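Local coordinates for Lmo2051 protein (PDB 3I18), which is probably a membrane-bound serine protease of the peptidase S16 family that hydrolyses proteins with ATP, represented here by its PDZ domain, at residues V4-D16 with A26-S40. Residues are numbered along the deposited sequence; the frame is centred on the assembly and turned at random.
Unlike the reference sequence in segment 4-16: Met12 (reference Leu).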
loop_
_atom_site.group_PDB
_atom_site.type_symbol
_atom_site.label_atom_id
_atom_site.label_comp_id
_atom_site.label_asym_id
_atom_site.label_seq_id
_atom_site.Cartn_x
_atom_site.Cartn_y
_atom_site.Cartn_z
ATOM N N VAL A 4 -2.265 11.908 18.923
ATOM C CA VAL A 4 -1.459 10.703 18.768
ATOM C C VAL A 4 -0.852 10.646 17.366
ATOM O O VAL A 4 -1.468 11.084 16.389
ATOM C CB VAL A 4 -2.310 9.436 19.020
ATOM C CG1 VAL A 4 -3.417 9.335 17.980
ATOM C CG2 VAL A 4 -1.426 8.196 18.994
ATOM N N THR A 5 0.362 10.115 17.271
ATOM C CA THR A 5 1.046 10.032 15.989
ATOM C C THR A 5 0.672 8.789 15.190
ATOM O O THR A 5 0.597 7.684 15.727
ATOM C CB THR A 5 2.584 10.079 16.175
ATOM O OG1 THR A 5 3.227 9.999 14.896
ATOM C CG2 THR A 5 3.052 8.935 17.051
ATOM N N TYR A 6 0.416 8.993 13.903
ATOM C CA TYR A 6 0.059 7.913 12.986
ATOM C C TYR A 6 1.269 7.716 12.073
ATOM O O TYR A 6 1.628 8.618 11.325
ATOM C CB TYR A 6 -1.160 8.323 12.157
ATOM C CG TYR A 6 -1.585 7.297 11.135
ATOM C CD1 TYR A 6 -2.034 6.035 11.531
ATOM C CD2 TYR A 6 -1.547 7.588 9.770
ATOM C CE1 TYR A 6 -2.438 5.086 10.592
ATOM C CE2 TYR A 6 -1.947 6.649 8.822
ATOM C CZ TYR A 6 -2.391 5.404 9.238
ATOM O OH TYR A 6 -2.799 4.478 8.307
ATOM N N ASP A 7 1.895 6.545 12.137
ATOM C CA ASP A 7 3.079 6.278 11.329
ATOM C C ASP A 7 2.773 5.848 9.896
ATOM O O ASP A 7 3.578 6.078 8.995
ATOM C CB ASP A 7 3.941 5.207 12.000
ATOM C CG ASP A 7 4.288 5.551 13.436
ATOM O OD1 ASP A 7 4.770 6.679 13.678
ATOM O OD2 ASP A 7 4.082 4.688 14.315
ATOM N N GLY A 8 1.615 5.231 9.689
ATOM C CA GLY A 8 1.246 4.772 8.361
ATOM C C GLY A 8 0.527 3.437 8.414
ATOM O O GLY A 8 -0.152 3.127 9.395
ATOM N N VAL A 9 0.672 2.638 7.363
ATOM C CA VAL A 9 0.021 1.334 7.311
ATOM C C VAL A 9 1.041 0.188 7.280
ATOM O O VAL A 9 2.017 0.238 6.535
ATOM C CB VAL A 9 -0.912 1.237 6.071
ATOM C CG1 VAL A 9 -0.107 1.391 4.787
ATOM C CG2 VAL A 9 -1.646 -0.090 6.076
ATOM N N TYR A 10 0.822 -0.835 8.104
ATOM C CA TYR A 10 1.726 -1.985 8.135
ATOM C C TYR A 10 1.199 -3.086 7.225
ATOM O O TYR A 10 0.030 -3.468 7.307
ATOM C CB TYR A 10 1.872 -2.532 9.559
ATOM C CG TYR A 10 2.621 -1.614 10.495
ATOM C CD1 TYR A 10 1.968 -0.575 11.156
ATOM C CD2 TYR A 10 3.993 -1.764 10.697
ATOM C CE1 TYR A 10 2.664 0.294 11.994
ATOM C CE2 TYR A 10 4.700 -0.899 11.530
ATOM C CZ TYR A 10 4.030 0.123 12.172
ATOM O OH TYR A 10 4.729 0.987 12.986
ATOM N N VAL A 11 2.068 -3.588 6.354
ATOM C CA VAL A 11 1.705 -4.646 5.417
ATOM C C VAL A 11 1.661 -5.987 6.149
ATOM O O VAL A 11 2.576 -6.319 6.900
ATOM C CB VAL A 11 2.736 -4.738 4.266
ATOM C CG1 VAL A 11 2.376 -5.878 3.326
ATOM C CG2 VAL A 11 2.778 -3.420 3.509
HETATM N N MSE A 12 0.604 -6.762 5.930
HETATM C CA MSE A 12 0.479 -8.050 6.602
HETATM C C MSE A 12 0.649 -9.227 5.664
HETATM O O MSE A 12 0.986 -10.330 6.094
HETATM C CB MSE A 12 -0.874 -8.153 7.304
HETATM C CG MSE A 12 -1.119 -9.502 7.950
HETATM SE SE MSE A 12 -2.558 -9.418 9.180
HETATM C CE MSE A 12 -4.013 -9.262 7.915
ATOM N N SER A 13 0.394 -8.993 4.384
ATOM C CA SER A 13 0.525 -10.027 3.367
ATOM C C SER A 13 0.631 -9.366 2.000
ATOM O O SER A 13 0.039 -8.313 1.774
ATOM C CB SER A 13 -0.689 -10.952 3.383
ATOM O OG SER A 13 -0.635 -11.871 2.306
ATOM N N VAL A 14 1.378 -9.995 1.098
ATOM C CA VAL A 14 1.568 -9.482 -0.251
ATOM C C VAL A 14 1.318 -10.611 -1.248
ATOM O O VAL A 14 1.869 -11.701 -1.095
ATOM C CB VAL A 14 3.019 -8.964 -0.449
ATOM C CG1 VAL A 14 3.161 -8.317 -1.813
ATOM C CG2 VAL A 14 3.382 -7.965 0.658
ATOM N N LYS A 15 0.473 -10.378 -2.250
ATOM C CA LYS A 15 0.220 -11.410 -3.262
ATOM C C LYS A 15 1.555 -11.722 -3.930
ATOM O O LYS A 15 2.266 -10.813 -4.344
ATOM C CB LYS A 15 -0.755 -10.903 -4.325
ATOM C CG LYS A 15 -2.223 -10.978 -3.953
ATOM C CD LYS A 15 -3.058 -10.289 -5.021
ATOM C CE LYS A 15 -4.527 -10.607 -4.872
ATOM N NZ LYS A 15 -4.799 -12.023 -5.238
ATOM N N ASP A 16 1.883 -13.004 -4.060
ATOM C CA ASP A 16 3.154 -13.411 -4.656
ATOM C C ASP A 16 3.230 -13.357 -6.178
ATOM O O ASP A 16 4.284 -13.621 -6.755
ATOM C CB ASP A 16 3.513 -14.826 -4.200
ATOM C CG ASP A 16 2.405 -15.820 -4.471
ATOM O OD1 ASP A 16 1.801 -15.760 -5.567
ATOM O OD2 ASP A 16 2.141 -16.672 -3.595
ATOM N N ALA A 26 6.058 -8.615 3.956
ATOM C CA ALA A 26 5.219 -8.590 5.144
ATOM C C ALA A 26 6.000 -7.931 6.272
ATOM O O ALA A 26 7.167 -8.254 6.500
ATOM C CB ALA A 26 4.827 -10.008 5.527
ATOM N N GLY A 27 5.356 -6.995 6.962
ATOM C CA GLY A 27 6.008 -6.305 8.058
ATOM C C GLY A 27 6.430 -4.889 7.714
ATOM O O GLY A 27 6.650 -4.072 8.607
ATOM N N ASP A 28 6.545 -4.589 6.425
ATOM C CA ASP A 28 6.946 -3.254 6.000
ATOM C C ASP A 28 5.906 -2.212 6.384
ATOM O O ASP A 28 4.705 -2.495 6.454
ATOM C CB ASP A 28 7.164 -3.208 4.481
ATOM C CG ASP A 28 8.348 -4.042 4.031
ATOM O OD1 ASP A 28 9.122 -4.509 4.891
ATOM O OD2 ASP A 28 8.511 -4.230 2.810
ATOM N N LEU A 29 6.379 -1.002 6.650
ATOM C CA LEU A 29 5.497 0.100 7.007
ATOM C C LEU A 29 5.477 1.084 5.850
ATOM O O LEU A 29 6.522 1.590 5.441
ATOM C CB LEU A 29 6.006 0.812 8.265
ATOM C CG LEU A 29 5.324 2.134 8.622
ATOM C CD1 LEU A 29 3.869 1.910 8.999
ATOM C CD2 LEU A 29 6.072 2.789 9.782
ATOM N N ILE A 30 4.290 1.343 5.317
ATOM C CA ILE A 30 4.149 2.295 4.217
ATOM C C ILE A 30 3.815 3.644 4.841
ATOM O O ILE A 30 2.817 3.775 5.551
ATOM C CB ILE A 30 3.024 1.883 3.257
ATOM C CG1 ILE A 30 3.385 0.557 2.573
ATOM C CG2 ILE A 30 2.803 2.979 2.232
ATOM C CD1 ILE A 30 2.276 0.013 1.656
ATOM N N THR A 31 4.652 4.644 4.573
ATOM C CA THR A 31 4.475 5.974 5.143
ATOM C C THR A 31 3.882 7.022 4.213
ATOM O O THR A 31 3.251 7.968 4.674
ATOM C CB THR A 31 5.819 6.505 5.686
ATOM O OG1 THR A 31 6.791 6.527 4.631
ATOM C CG2 THR A 31 6.324 5.609 6.802
ATOM N N GLU A 32 4.079 6.859 2.911
ATOM C CA GLU A 32 3.546 7.809 1.944
ATOM C C GLU A 32 3.238 7.116 0.629
ATOM O O GLU A 32 3.877 6.127 0.262
ATOM C CB GLU A 32 4.536 8.956 1.696
ATOM C CG GLU A 32 4.760 9.871 2.895
ATOM C CD GLU A 32 5.486 11.160 2.538
ATOM O OE1 GLU A 32 5.623 12.027 3.429
ATOM O OE2 GLU A 32 5.921 11.316 1.379
ATOM N N ILE A 33 2.227 7.626 -0.058
ATOM C CA ILE A 33 1.834 7.103 -1.353
ATOM C C ILE A 33 1.652 8.332 -2.248
ATOM O O ILE A 33 0.937 9.277 -1.902
ATOM C CB ILE A 33 0.534 6.255 -1.247
ATOM C CG1 ILE A 33 0.171 5.686 -2.618
ATOM C CG2 ILE A 33 -0.610 7.090 -0.678
ATOM C CD1 ILE A 33 -0.891 4.594 -2.558
ATOM N N ASP A 34 2.342 8.319 -3.384
ATOM C CA ASP A 34 2.324 9.411 -4.347
ATOM C C ASP A 34 2.779 10.750 -3.755
ATOM O O ASP A 34 2.215 11.811 -4.039
ATOM C CB ASP A 34 0.944 9.517 -5.013
ATOM C CG ASP A 34 0.771 8.508 -6.142
ATOM O OD1 ASP A 34 -0.338 8.403 -6.710
ATOM O OD2 ASP A 34 1.753 7.815 -6.484
ATOM N N GLY A 35 3.822 10.670 -2.930
ATOM C CA GLY A 35 4.420 11.844 -2.307
ATOM C C GLY A 35 3.683 12.473 -1.139
ATOM O O GLY A 35 4.059 13.552 -0.668
ATOM N N ASN A 36 2.651 11.800 -0.653
ATOM C CA ASN A 36 1.868 12.339 0.445
ATOM C C ASN A 36 1.612 11.343 1.571
ATOM O O ASN A 36 1.463 10.144 1.339
ATOM C CB ASN A 36 0.534 12.866 -0.099
ATOM C CG ASN A 36 0.714 14.054 -1.036
ATOM O OD1 ASN A 36 1.147 15.129 -0.615
ATOM N ND2 ASN A 36 0.392 13.860 -2.313
ATOM N N ALA A 37 1.586 11.853 2.797
ATOM C CA ALA A 37 1.327 11.027 3.963
ATOM C C ALA A 37 -0.182 11.010 4.161
ATOM O O ALA A 37 -0.854 12.021 3.951
ATOM C CB ALA A 37 2.013 11.623 5.197
ATOM N N PHE A 38 -0.714 9.862 4.557
ATOM C CA PHE A 38 -2.143 9.702 4.786
ATOM C C PHE A 38 -2.354 9.601 6.289
ATOM O O PHE A 38 -1.429 9.263 7.026
ATOM C CB PHE A 38 -2.639 8.429 4.092
ATOM C CG PHE A 38 -1.679 7.278 4.185
ATOM C CD1 PHE A 38 -0.581 7.206 3.328
ATOM C CD2 PHE A 38 -1.830 6.298 5.164
ATOM C CE1 PHE A 38 0.337 6.176 3.436
ATOM C CE2 PHE A 38 -0.909 5.264 5.275
ATOM C CZ PHE A 38 0.186 5.206 4.414
ATOM N N LYS A 39 -3.563 9.883 6.755
ATOM C CA LYS A 39 -3.809 9.826 8.189
ATOM C C LYS A 39 -4.617 8.630 8.664
ATOM O O LYS A 39 -5.039 8.584 9.819
ATOM C CB LYS A 39 -4.468 11.124 8.656
ATOM C CG LYS A 39 -3.522 12.321 8.625
ATOM C CD LYS A 39 -4.224 13.593 9.040
ATOM C CE LYS A 39 -3.286 14.783 8.959
ATOM N NZ LYS A 39 -2.753 14.972 7.580
ATOM N N SER A 40 -4.822 7.655 7.786
ATOM C CA SER A 40 -5.579 6.465 8.161
ATOM C C SER A 40 -5.568 5.445 7.041
ATOM O O SER A 40 -5.315 5.782 5.886
ATOM C CB SER A 40 -7.026 6.831 8.475
ATOM O OG SER A 40 -7.738 7.129 7.286
#
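Leu29 lays its CD1 methyl over the middle of the Tyr10 ring, 3.6 Å from the centroid and only 11° off the normal, a CH-pi contact between the residues of a non-hydrogen-bonded antiparallel pair. Two torsions of the leucine together set that methyl there, chi1 170° with CG anti to the backbone N and chi2 66°; CD2 lies by the Tyr10 hydroxyl and touches CB of Asp7. On the other face of the sheet Val9 and Ile30 point the same way, side by side, with CG1 of Val9 3.5 Å from CB of Ile30. That same CG1 meets CZ of Phe38, whose side chain crosses the valine at about a right angle, while CG2 of Val11 touches CD1 of Ile30. Val9 N and O both bond Ile30, the return bond from Ile30 N to Val9 O being 2.8 Å long; Val11 N donates to Asp28 O, and Val11 O accepts from Gly27 N. Ahead of strand 9-14, the Tyr6 ring has Lys39 O over one face, toward the rim, and Gly8 N over the centre of the other, with Phe38 O in plane at its edge; the Tyr6 OH comes in plane to the edge of the Phe38 ring. This joins the first two strands of the PDZ domain's antiparallel sheet: strand 83-89 borders 9-14, strand 56-63 borders 29-33, and Phe44 of helix 41-49 packs on Ile30 and Phe38.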